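PDB 6TJ2: Alpha/beta hydrolase from Paenibacillus sp. VTT E-133280, which probably hydrolyses methyl salicylate to salicylic acid as an extracellular esterase related to tobacco salicylic acid binding protein 2. Local coordinates for residues D141-L146 with D153-E158. Numbering follows the deposited sequence.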
loop_
_atom_site.group_PDB
_atom_site.type_symbol
_atom_site.label_atom_id
_atom_site.label_comp_id
_atom_site.label_asym_id
_atom_site.label_seq_id
_atom_site.Cartn_x
_atom_site.Cartn_y
_atom_site.Cartn_z
ATOM N N ASP A 141 -7.524 -0.416 12.599
ATOM C CA ASP A 141 -6.450 -1.423 12.701
ATOM C C ASP A 141 -6.980 -2.535 13.611
ATOM O O ASP A 141 -6.318 -2.930 14.590
ATOM C CB ASP A 141 -5.133 -0.834 13.171
ATOM C CG ASP A 141 -4.494 0.063 12.143
ATOM O OD1 ASP A 141 -4.979 0.143 11.057
ATOM O OD2 ASP A 141 -3.409 0.616 12.439
ATOM N N ALA A 142 -8.158 -3.014 13.242
ATOM C CA ALA A 142 -8.949 -3.918 14.067
ATOM C C ALA A 142 -9.269 -5.206 13.321
ATOM O O ALA A 142 -9.351 -5.259 12.083
ATOM C CB ALA A 142 -10.214 -3.259 14.579
ATOM N N PHE A 143 -9.464 -6.250 14.090
ATOM C CA PHE A 143 -9.929 -7.537 13.554
ATOM C C PHE A 143 -11.419 -7.461 13.304
ATOM O O PHE A 143 -12.179 -6.808 14.060
ATOM C CB PHE A 143 -9.600 -8.658 14.542
ATOM C CG PHE A 143 -8.130 -8.769 14.802
ATOM C CD1 PHE A 143 -7.311 -9.287 13.808
ATOM C CD2 PHE A 143 -7.546 -8.285 15.966
ATOM C CE1 PHE A 143 -5.930 -9.338 14.010
ATOM C CE2 PHE A 143 -6.175 -8.299 16.130
ATOM C CZ PHE A 143 -5.380 -8.871 15.186
ATOM N N ALA A 144 -11.877 -8.148 12.271
ATOM C CA ALA A 144 -13.307 -8.305 11.961
ATOM C C ALA A 144 -13.545 -9.762 11.625
ATOM O O ALA A 144 -13.723 -10.086 10.447
ATOM C CB ALA A 144 -13.657 -7.350 10.838
ATOM N N PRO A 145 -13.490 -10.669 12.604
ATOM C CA PRO A 145 -13.726 -12.072 12.286
ATOM C C PRO A 145 -15.068 -12.219 11.565
ATOM O O PRO A 145 -16.034 -11.497 11.802
ATOM C CB PRO A 145 -13.766 -12.784 13.637
ATOM C CG PRO A 145 -12.972 -11.838 14.522
ATOM C CD PRO A 145 -13.250 -10.429 14.042
ATOM N N LEU A 146 -15.110 -13.240 10.700
ATOM C CA LEU A 146 -16.410 -13.693 10.154
ATOM C C LEU A 146 -17.122 -14.556 11.196
ATOM O O LEU A 146 -16.470 -15.070 12.129
ATOM C CB LEU A 146 -16.143 -14.510 8.875
ATOM C CG LEU A 146 -15.431 -13.757 7.747
ATOM C CD1 LEU A 146 -15.194 -14.662 6.519
ATOM C CD2 LEU A 146 -16.207 -12.539 7.331
ATOM N N ASP A 153 -7.922 -16.947 15.032
ATOM C CA ASP A 153 -8.101 -17.572 13.694
ATOM C C ASP A 153 -7.600 -16.625 12.599
ATOM O O ASP A 153 -7.381 -17.082 11.466
ATOM C CB ASP A 153 -9.544 -17.972 13.413
ATOM C CG ASP A 153 -10.069 -19.235 14.122
ATOM O OD1 ASP A 153 -9.203 -20.050 14.542
ATOM O OD2 ASP A 153 -11.294 -19.349 14.193
ATOM N N GLN A 154 -7.557 -15.314 12.809
ATOM C CA GLN A 154 -7.196 -14.372 11.739
ATOM C C GLN A 154 -5.713 -14.377 11.472
ATOM O O GLN A 154 -5.303 -13.875 10.429
ATOM C CB GLN A 154 -7.580 -12.942 12.162
ATOM C CG GLN A 154 -9.050 -12.753 12.534
ATOM C CD GLN A 154 -10.018 -13.434 11.616
ATOM O OE1 GLN A 154 -9.963 -13.203 10.379
ATOM N NE2 GLN A 154 -10.864 -14.296 12.156
ATOM N N PHE A 155 -4.904 -14.942 12.371
ATOM C CA PHE A 155 -3.434 -14.821 12.233
ATOM C C PHE A 155 -2.865 -15.877 11.284
ATOM O O PHE A 155 -3.408 -16.963 11.132
ATOM C CB PHE A 155 -2.759 -14.943 13.595
ATOM C CG PHE A 155 -2.849 -13.663 14.396
ATOM C CD1 PHE A 155 -1.785 -12.782 14.432
ATOM C CD2 PHE A 155 -4.024 -13.365 15.062
ATOM C CE1 PHE A 155 -1.896 -11.587 15.132
ATOM C CE2 PHE A 155 -4.100 -12.195 15.803
ATOM C CZ PHE A 155 -3.026 -11.325 15.848
ATOM N N PRO A 156 -1.666 -15.612 10.730
ATOM C CA PRO A 156 -0.909 -16.673 10.055
ATOM C C PRO A 156 -0.700 -17.841 11.021
ATOM O O PRO A 156 -0.621 -17.628 12.243
ATOM C CB PRO A 156 0.402 -15.997 9.677
ATOM C CG PRO A 156 0.110 -14.519 9.689
ATOM C CD PRO A 156 -0.958 -14.317 10.743
ATOM N N ALA A 157 -0.565 -19.059 10.482
ATOM C CA ALA A 157 -0.430 -20.274 11.304
ATOM C C ALA A 157 0.719 -20.159 12.316
ATOM O O ALA A 157 0.516 -20.633 13.466
ATOM C CB ALA A 157 -0.241 -21.476 10.390
ATOM N N GLU A 158 1.822 -19.564 11.923
ATOM C CA GLU A 158 3.053 -19.489 12.778
ATOM C C GLU A 158 2.747 -18.585 13.990
ATOM O O GLU A 158 3.081 -18.977 15.130
ATOM C CB GLU A 158 4.248 -18.935 11.999
ATOM C CG GLU A 158 4.559 -19.728 10.739
ATOM C CD GLU A 158 3.553 -19.645 9.584
ATOM O OE1 GLU A 158 2.946 -18.572 9.383
ATOM O OE2 GLU A 158 3.380 -20.675 8.869
#
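In the loop that leaves core strand 134-139 of the alpha/beta-hydrolase fold, Phe143 packs against Gln154 and Phe155, just ahead of helix 157-170. The two phenyl rings meet obliquely. Their centroids are 5.3 Å apart and their planes are inclined by 43°. The closest atoms are Phe143 CZ and Phe155 CZ, at 3.5 Å. Phe143 CE1 lies 3.8 Å from Phe155 CE2, so the CE1-CZ bond of Phe143 lies against the CE2-CZ bond of Phe155. With chi1 at -60°, Phe143 CG lies anti to the carbonyl carbon, which carries the ring over to Gln154 and Phe155. Phe163, on helix 157-170, adds an edge-to-face contact to Phe155.

The site lies beside the probable catalytic centre. Phe143 also touches residues of the likely Ser117-His264-Asp234 triad and of the GxSxG nucleophile elbow. The backbone of Phe143 is hydrogen-bonded to that of Ser117. An alanine here in place of Phe143 is likely to open a gap between Phe155 and the probable active site, leaving Phe155 CE2 and CZ without their neighbour on this side.

Gln154 packs against Phe143 through its CB and CG, at CD1 of the ring. Its CB is 4.0 Å from Phe143 CD1. The chain then bends at chi2 (-43°), and the amide runs across Pro145. Gln154 NE2 comes 3.6 Å from Pro145 CB, a packing contact and not a hydrogen bond. The amide nitrogen instead donates to Ser150 O and to Gln149 OE1, in the short link between the two segments. Pro145 O accepts hydrogen bonds from Tyr220 OH and Gln124 NE2.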